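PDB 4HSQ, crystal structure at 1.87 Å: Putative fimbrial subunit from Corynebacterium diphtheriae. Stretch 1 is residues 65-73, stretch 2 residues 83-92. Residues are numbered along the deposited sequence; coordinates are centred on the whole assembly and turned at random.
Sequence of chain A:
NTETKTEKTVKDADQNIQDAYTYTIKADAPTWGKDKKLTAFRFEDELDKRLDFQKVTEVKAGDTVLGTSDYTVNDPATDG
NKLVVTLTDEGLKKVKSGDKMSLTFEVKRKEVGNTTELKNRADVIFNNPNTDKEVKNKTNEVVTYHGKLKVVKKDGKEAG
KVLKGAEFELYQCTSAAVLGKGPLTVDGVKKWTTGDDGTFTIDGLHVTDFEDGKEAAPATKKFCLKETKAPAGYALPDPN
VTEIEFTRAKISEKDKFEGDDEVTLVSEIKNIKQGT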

# COMPACT_ATOMS: atom_id res chain seq x y z
N VAL A 65 7.17 -2.11 26.25
CA VAL A 65 7.72 -2.09 24.90
C VAL A 65 8.92 -3.04 24.90
O VAL A 65 9.87 -2.80 25.64
CB VAL A 65 8.07 -0.67 24.42
CG1 VAL A 65 8.77 -0.71 23.06
CG2 VAL A 65 6.81 0.20 24.35
N LEU A 66 8.86 -4.11 24.09
CA LEU A 66 9.97 -5.08 24.06
C LEU A 66 11.15 -4.56 23.27
O LEU A 66 10.98 -3.70 22.41
CB LEU A 66 9.50 -6.44 23.49
CG LEU A 66 8.41 -7.21 24.24
CD1 LEU A 66 8.35 -8.66 23.77
CD2 LEU A 66 8.63 -7.20 25.75
N GLY A 67 12.34 -5.05 23.60
CA GLY A 67 13.56 -4.72 22.88
C GLY A 67 13.91 -5.82 21.90
O GLY A 67 13.30 -6.89 21.92
N THR A 68 14.92 -5.60 21.05
CA THR A 68 15.31 -6.62 20.05
C THR A 68 15.89 -7.90 20.68
O THR A 68 15.88 -8.92 20.01
CB THR A 68 16.25 -6.04 19.01
OG1 THR A 68 17.45 -5.66 19.68
CG2 THR A 68 15.62 -4.87 18.23
N SER A 69 16.28 -7.91 21.97
CA SER A 69 16.72 -9.15 22.61
C SER A 69 15.51 -9.99 23.04
O SER A 69 15.67 -11.17 23.35
CB SER A 69 17.61 -8.86 23.82
OG SER A 69 18.84 -8.33 23.37
N ASP A 70 14.31 -9.38 23.04
CA ASP A 70 13.07 -10.00 23.51
C ASP A 70 12.36 -10.81 22.43
O ASP A 70 11.40 -11.53 22.74
CB ASP A 70 12.13 -8.95 24.10
CG ASP A 70 12.69 -8.28 25.35
OD1 ASP A 70 13.36 -8.96 26.15
OD2 ASP A 70 12.41 -7.08 25.54
N TYR A 71 12.81 -10.71 21.18
CA TYR A 71 12.19 -11.45 20.09
C TYR A 71 13.19 -11.71 18.96
O TYR A 71 14.21 -11.04 18.87
CB TYR A 71 10.94 -10.71 19.55
CG TYR A 71 11.22 -9.33 18.97
CD1 TYR A 71 11.58 -9.17 17.63
CD2 TYR A 71 11.12 -8.18 19.76
CE1 TYR A 71 11.85 -7.90 17.10
CE2 TYR A 71 11.39 -6.91 19.24
CZ TYR A 71 11.74 -6.78 17.90
OH TYR A 71 11.99 -5.54 17.36
N THR A 72 12.89 -12.69 18.12
CA THR A 72 13.74 -12.88 16.93
C THR A 72 12.85 -12.56 15.76
O THR A 72 11.62 -12.68 15.87
CB THR A 72 14.35 -14.28 16.83
OG1 THR A 72 13.30 -15.22 16.63
CG2 THR A 72 15.21 -14.67 18.03
N VAL A 73 13.45 -12.14 14.65
CA VAL A 73 12.78 -11.89 13.38
C VAL A 73 13.45 -12.77 12.37
O VAL A 73 14.68 -12.78 12.31
CB VAL A 73 12.82 -10.40 12.92
CG1 VAL A 73 11.83 -10.15 11.77
CG2 VAL A 73 12.52 -9.45 14.07
N LEU A 83 6.74 -13.86 7.40
CA LEU A 83 7.36 -13.18 8.54
C LEU A 83 7.07 -13.97 9.81
O LEU A 83 5.92 -14.35 10.05
CB LEU A 83 6.80 -11.73 8.70
CG LEU A 83 7.27 -10.95 9.95
CD1 LEU A 83 8.76 -10.66 9.87
CD2 LEU A 83 6.47 -9.63 10.11
N VAL A 84 8.09 -14.21 10.63
CA VAL A 84 7.91 -14.89 11.92
C VAL A 84 8.61 -14.05 12.98
O VAL A 84 9.81 -13.83 12.88
CB VAL A 84 8.43 -16.36 11.92
CG1 VAL A 84 8.13 -17.04 13.26
CG2 VAL A 84 7.83 -17.18 10.78
N VAL A 85 7.86 -13.59 13.98
CA VAL A 85 8.39 -12.81 15.12
C VAL A 85 8.19 -13.69 16.33
O VAL A 85 7.05 -13.94 16.71
CB VAL A 85 7.72 -11.42 15.25
CG1 VAL A 85 8.30 -10.67 16.45
CG2 VAL A 85 7.88 -10.61 13.96
N THR A 86 9.28 -14.20 16.90
CA THR A 86 9.24 -15.18 18.01
C THR A 86 9.77 -14.57 19.28
O THR A 86 10.88 -14.07 19.28
CB THR A 86 10.07 -16.41 17.63
OG1 THR A 86 9.67 -16.88 16.35
CG2 THR A 86 9.97 -17.54 18.65
N LEU A 87 9.01 -14.67 20.37
CA LEU A 87 9.54 -14.16 21.64
C LEU A 87 10.65 -15.07 22.10
O LEU A 87 10.56 -16.29 21.94
CB LEU A 87 8.47 -14.01 22.73
CG LEU A 87 7.24 -13.16 22.42
CD1 LEU A 87 6.47 -12.89 23.69
CD2 LEU A 87 7.61 -11.82 21.76
N THR A 88 11.72 -14.46 22.61
CA THR A 88 12.86 -15.21 23.15
C THR A 88 12.55 -15.57 24.60
O THR A 88 11.56 -15.07 25.12
CB THR A 88 14.14 -14.34 23.06
OG1 THR A 88 13.96 -13.19 23.88
CG2 THR A 88 14.48 -13.93 21.65
N ASP A 89 13.45 -16.30 25.29
CA ASP A 89 13.23 -16.57 26.71
C ASP A 89 13.22 -15.26 27.54
O ASP A 89 12.38 -15.13 28.42
CB ASP A 89 14.24 -17.58 27.26
CG ASP A 89 14.00 -19.01 26.79
OD1 ASP A 89 12.85 -19.33 26.39
OD2 ASP A 89 14.96 -19.80 26.80
N GLU A 90 14.06 -14.25 27.19
CA GLU A 90 14.04 -12.95 27.89
C GLU A 90 12.72 -12.20 27.63
O GLU A 90 12.16 -11.61 28.56
CB GLU A 90 15.22 -12.07 27.48
CG GLU A 90 16.56 -12.57 27.96
CD GLU A 90 17.75 -12.11 27.14
OE1 GLU A 90 17.63 -11.10 26.41
OE2 GLU A 90 18.81 -12.77 27.23
N GLY A 91 12.23 -12.25 26.39
CA GLY A 91 10.96 -11.64 26.01
C GLY A 91 9.76 -12.26 26.69
O GLY A 91 8.87 -11.54 27.16
N LEU A 92 9.75 -13.59 26.78
CA LEU A 92 8.67 -14.33 27.46
C LEU A 92 8.61 -13.99 28.96
O LEU A 92 7.51 -13.90 29.50
CB LEU A 92 8.83 -15.84 27.25
CG LEU A 92 8.67 -16.37 25.82
CD1 LEU A 92 9.28 -17.75 25.71
CD2 LEU A 92 7.21 -16.35 25.36
O HOH W 1 17.61 -12.85 23.89
O HOH W 2 11.38 -15.56 14.39

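Where a strand passes through a single residue into a helix, the junction leaves a recess that a neighbouring turn can fill, and this putative fimbrial subunit offers a compact example. Residues 71-73 lie antiparallel to strand 83-87, their directions 161° apart. Thr72 and Thr86 form the hydrogen-bonded pair at the centre: Thr72 N donates to Thr86 O at 2.7 Å, and Thr86 N returns a bond to Thr72 O at 3.0 Å. Tyr71 with Leu87 and Val73 with Val85 are the flanking non-hydrogen-bonded pairs. In the first of these the backbones draw close, with CA of Tyr71 4.1 Å from CA of Leu87.

Beyond the ladder, the bump is the carbonyl of Asp70 and the hollow is the start of the helix. Asp70 O accepts from Thr88 N at 3.0 Å, in nearly linear geometry, and lies 3.3 Å from Gly91 CA and 3.4 Å from Leu87 CA, both CA-H...O contacts. Gly91 makes this fit possible: a CB built in ideal geometry there would fall 1.9 Å from Asp70 O, a plain clash. Because Gly91 has no side chain, the turn can settle against the helix backbone there, and the CA atoms of Asp70 and Gly91 come within 3.7 Å.

Thr88 fastens the same corner twice. From the N-cap position its OG1 accepts from Gly91 N at 3.2 Å, satisfying an amide in the first helical turn, while the hydroxyl donates to Ser69 O at 2.7 Å. One side chain thus caps the helix and ties down the turn. The turn has its own brace, since Asp70 OD2 accepts from Gly67 N at 2.8 Å and Asp70 N bonds to Gly67 O at 2.9 Å. Farther out, water 1 donates to Ser69 O at 2.6 Å and, weakly, to Glu90 OE1 at 3.1 Å.

The two faces of the sheet differ in chemistry. On the face of Tyr71, Val73, Val85 and Leu87, apolar groups interlock: Leu87 CD2 touches two neighbours, 3.8 Å from Leu66 CD1 and 4.1 Å from Tyr71 CB. The Tyr71 ring meets Val85 obliquely, CD1 to CG1 at 3.8 Å, and Val73 CG1 reaches Leu83 CD1 at 3.6 Å. On the face of Thr72 and Thr86, water 2 bridges the hydroxyls, 3.0 Å from Thr72 OG1 and 2.9 Å from Thr86 OG1, and donates to Val84 O at 2.8 Å. Methyl groups still meet nearby, with Thr72 CG2 3.8 Å from Thr88 CG2.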